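Local coordinates for protein glycerol-3-phosphate dehydrogenase [NAD(+)] (Dunaliella salina, PDB 6IUY) that probably interconverts dihydroxyacetone phosphate and glycerol 3-phosphate with NAD in one domain, beside a magnesium-binding phosphatase-like domain of the haloacid dehalogenase type, at residues 319-324 with 558-563. Sequence-based numbering, arbitrary orientation.
Sequences PIYLPG and NGQKLQ. With NAD (nicotinamide-adenine-dinucleotide), chain C.
The ring of Tyr-321 turns an edge to the backbone of Gly-559 and Gln-560: CE1 sits 3.6 Å from Gly-559 C, with Gln-560 N also near the ring plane. One face carries C3B of the NAD adenosine ribose, 3.6 Å above the plane and offset toward the rim; the opposite face rests on CG2 of Ile-320. Setting CG beside the backbone N (chi1 -65°) sends the ring across to the other loop. The side chains of Tyr-321 and Gln-560 run alongside each other in opposite senses, with Gln-560 CG 4.0 Å from Tyr-321 CD1 and the amide and ring planes 49° apart.

No direct hydrogen bond joins the two loops; water does the bridging. One molecule donates to Ile-320 O and Asn-558 O and accepts from Gln-560 NE2, while a second donates to Tyr-321 OH and to Gly-559 O (2.7 Å). Tyr-321 OH is also hydrogen-bonded to Glu-301 OE2, and Gln-560 OE1 to Arg-528 NH1, a residue of the dihydroxyacetone phosphate site.

This is where the Rossmann-type NAD domain, through its loop between helix 307-315 and strand 331-334, meets the helical C-terminal domain across the dinucleotide. The backbone N-H of Lys-561 points almost straight at O2A of the diphosphate (2.9 Å, 176°), and Gln-563 OE1 takes the O3D hydroxyl of the nicotinamide ribose at 3.0 Å. Gly-559, whose backbone angles by themselves call for glycine, has no side chain to meet Tyr-321 CE1. Replacing Tyr-321 by an alanine would probably open a gap beside the adenosine ribose and leave Glu-301 and the second water without their hydroxyl partner. Farther along, the bent chain of Lys-561 reaches past the ribose, bringing CE to 3.9 Å from C8A of the adenine.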
loop_
_atom_site.group_PDB
_atom_site.type_symbol
_atom_site.label_atom_id
_atom_site.label_comp_id
_atom_site.label_asym_id
_atom_site.label_seq_id
_atom_site.Cartn_x
_atom_site.Cartn_y
_atom_site.Cartn_z
ATOM N N PRO A 319 22.967 -24.972 -15.903
ATOM C CA PRO A 319 23.011 -25.981 -14.843
ATOM C C PRO A 319 23.660 -25.446 -13.589
ATOM O O PRO A 319 23.679 -26.118 -12.570
ATOM C CB PRO A 319 23.839 -27.096 -15.473
ATOM C CG PRO A 319 24.818 -26.345 -16.364
ATOM C CD PRO A 319 24.119 -25.077 -16.816
ATOM N N ILE A 320 24.158 -24.223 -13.645
ATOM C CA ILE A 320 24.819 -23.618 -12.497
ATOM C C ILE A 320 23.892 -22.698 -11.708
ATOM O O ILE A 320 23.921 -22.683 -10.475
ATOM C CB ILE A 320 26.031 -22.793 -12.916
ATOM C CG1 ILE A 320 27.036 -23.662 -13.680
ATOM C CG2 ILE A 320 26.688 -22.189 -11.713
ATOM C CD1 ILE A 320 28.199 -22.845 -14.231
ATOM N N TYR A 321 23.094 -21.917 -12.427
ATOM C CA TYR A 321 22.311 -20.860 -11.813
ATOM C C TYR A 321 20.826 -21.156 -11.842
ATOM O O TYR A 321 20.077 -20.518 -11.130
ATOM C CB TYR A 321 22.602 -19.522 -12.495
ATOM C CG TYR A 321 24.030 -19.104 -12.281
ATOM C CD1 TYR A 321 24.421 -18.519 -11.099
ATOM C CD2 TYR A 321 25.000 -19.353 -13.250
ATOM C CE1 TYR A 321 25.750 -18.155 -10.882
ATOM C CE2 TYR A 321 26.323 -18.992 -13.050
ATOM C CZ TYR A 321 26.699 -18.399 -11.865
ATOM O OH TYR A 321 28.016 -18.029 -11.667
ATOM N N LEU A 322 20.404 -22.121 -12.658
ATOM C CA LEU A 322 19.004 -22.550 -12.655
ATOM C C LEU A 322 18.887 -24.010 -13.037
ATOM O O LEU A 322 18.227 -24.341 -14.008
ATOM C CB LEU A 322 18.158 -21.682 -13.597
ATOM C CG LEU A 322 16.649 -21.679 -13.283
ATOM C CD1 LEU A 322 16.331 -20.933 -12.002
ATOM C CD2 LEU A 322 15.841 -21.094 -14.408
ATOM N N PRO A 323 19.511 -24.898 -12.239
ATOM C CA PRO A 323 19.569 -26.337 -12.538
ATOM C C PRO A 323 18.212 -27.016 -12.590
ATOM O O PRO A 323 17.333 -26.708 -11.789
ATOM C CB PRO A 323 20.402 -26.915 -11.381
ATOM C CG PRO A 323 20.436 -25.848 -10.317
ATOM C CD PRO A 323 20.206 -24.537 -10.984
ATOM N N GLY A 324 18.061 -27.950 -13.524
ATOM C CA GLY A 324 16.848 -28.718 -13.651
ATOM C C GLY A 324 15.740 -28.015 -14.397
ATOM O O GLY A 324 14.683 -28.590 -14.600
ATOM N N ASN A 558 26.231 -20.116 -4.007
ATOM C CA ASN A 558 26.578 -20.909 -5.171
ATOM C C ASN A 558 26.739 -20.087 -6.438
ATOM O O ASN A 558 26.150 -20.423 -7.476
ATOM C CB ASN A 558 25.510 -21.960 -5.402
ATOM C CG ASN A 558 25.450 -22.997 -4.282
ATOM O OD1 ASN A 558 26.244 -23.942 -4.255
ATOM N ND2 ASN A 558 24.477 -22.849 -3.374
ATOM N N GLY A 559 27.484 -18.991 -6.339
ATOM C CA GLY A 559 27.715 -18.136 -7.498
ATOM C C GLY A 559 26.767 -16.952 -7.614
ATOM O O GLY A 559 27.140 -15.938 -8.197
ATOM N N GLN A 560 25.556 -17.070 -7.051
ATOM C CA GLN A 560 24.575 -15.981 -7.133
ATOM C C GLN A 560 25.014 -14.819 -6.256
ATOM O O GLN A 560 25.878 -14.981 -5.382
ATOM C CB GLN A 560 23.172 -16.458 -6.750
ATOM C CG GLN A 560 22.669 -17.636 -7.597
ATOM C CD GLN A 560 21.311 -18.141 -7.166
ATOM O OE1 GLN A 560 20.493 -17.397 -6.598
ATOM N NE2 GLN A 560 21.056 -19.415 -7.426
ATOM N N LYS A 561 24.429 -13.647 -6.512
ATOM C CA LYS A 561 24.913 -12.403 -5.917
ATOM C C LYS A 561 23.947 -11.803 -4.884
ATOM O O LYS A 561 22.755 -11.590 -5.150
ATOM C CB LYS A 561 25.198 -11.372 -7.030
ATOM C CG LYS A 561 26.260 -11.841 -8.046
ATOM C CD LYS A 561 27.591 -12.092 -7.346
ATOM C CE LYS A 561 28.666 -12.649 -8.287
ATOM N NZ LYS A 561 29.962 -12.907 -7.545
ATOM N N LEU A 562 24.494 -11.540 -3.708
ATOM C CA LEU A 562 23.806 -10.871 -2.619
ATOM C C LEU A 562 23.648 -9.392 -2.968
ATOM O O LEU A 562 24.627 -8.739 -3.343
ATOM C CB LEU A 562 24.612 -11.040 -1.322
ATOM C CG LEU A 562 23.986 -10.589 -0.002
ATOM C CD1 LEU A 562 22.790 -11.478 0.362
ATOM C CD2 LEU A 562 25.034 -10.594 1.092
ATOM N N GLN A 563 22.441 -8.844 -2.852
ATOM C CA GLN A 563 22.247 -7.469 -3.308
ATOM C C GLN A 563 21.931 -6.467 -2.190
ATOM O O GLN A 563 22.164 -5.267 -2.356
ATOM C CB GLN A 563 21.145 -7.430 -4.361
ATOM C CG GLN A 563 21.420 -8.278 -5.583
ATOM C CD GLN A 563 22.406 -7.614 -6.569
ATOM O OE1 GLN A 563 21.989 -6.968 -7.536
ATOM N NE2 GLN A 563 23.706 -7.792 -6.327
HETATM P PA NAD C . 22.462 -14.120 -9.780
HETATM O O1A NAD C . 21.992 -15.493 -10.034
HETATM O O2A NAD C . 22.224 -13.628 -8.359
HETATM O O5B NAD C . 24.064 -14.001 -10.050
HETATM C C5B NAD C . 24.718 -14.922 -10.934
HETATM C C4B NAD C . 25.254 -14.164 -12.176
HETATM O O4B NAD C . 26.220 -13.361 -11.821
HETATM C C3B NAD C . 25.912 -15.161 -13.134
HETATM O O3B NAD C . 25.145 -15.433 -14.215
HETATM C C2B NAD C . 27.216 -14.466 -13.571
HETATM O O2B NAD C . 27.342 -14.585 -15.056
HETATM C C1B NAD C . 27.064 -13.247 -13.177
HETATM N N9A NAD C . 28.320 -12.672 -12.943
HETATM C C8A NAD C . 29.282 -13.059 -12.072
HETATM N N7A NAD C . 30.316 -12.199 -12.205
HETATM C C5A NAD C . 30.009 -11.292 -13.171
HETATM C C6A NAD C . 30.702 -10.225 -13.713
HETATM N N6A NAD C . 32.011 -9.795 -13.359
HETATM N N1A NAD C . 30.136 -9.471 -14.665
HETATM C C2A NAD C . 28.881 -9.774 -15.103
HETATM N N3A NAD C . 28.204 -10.824 -14.586
HETATM C C4A NAD C . 28.773 -11.579 -13.620
HETATM O O3 NAD C . 21.707 -13.151 -10.815
HETATM P PN NAD C . 20.125 -12.945 -10.976
HETATM O O1N NAD C . 19.355 -13.942 -10.128
HETATM O O2N NAD C . 19.709 -13.090 -12.422
HETATM O O5D NAD C . 19.791 -11.510 -10.409
HETATM C C5D NAD C . 20.202 -10.338 -11.089
HETATM C C4D NAD C . 19.229 -9.218 -10.693
HETATM O O4D NAD C . 17.996 -9.685 -10.620
HETATM C C3D NAD C . 19.582 -8.738 -9.300
HETATM O O3D NAD C . 19.608 -7.394 -9.297
HETATM C C2D NAD C . 18.437 -9.263 -8.389
HETATM O O2D NAD C . 18.342 -8.349 -7.221
HETATM C C1D NAD C . 17.396 -9.256 -9.175
HETATM N N1N NAD C . 16.348 -10.196 -8.831
HETATM C C2N NAD C . 16.613 -11.494 -8.448
HETATM C C3N NAD C . 15.568 -12.361 -8.131
HETATM C C7N NAD C . 15.909 -13.798 -7.680
HETATM O O7N NAD C . 15.070 -14.486 -7.134
HETATM N N7N NAD C . 17.234 -14.304 -7.938
HETATM C C4N NAD C . 14.256 -11.944 -8.198
HETATM C C5N NAD C . 13.980 -10.653 -8.610
HETATM C C6N NAD C . 15.034 -9.796 -8.932
HETATM O O HOH W 1 23.516 -21.157 -8.274
HETATM O O HOH W 2 29.142 -15.826 -10.059
#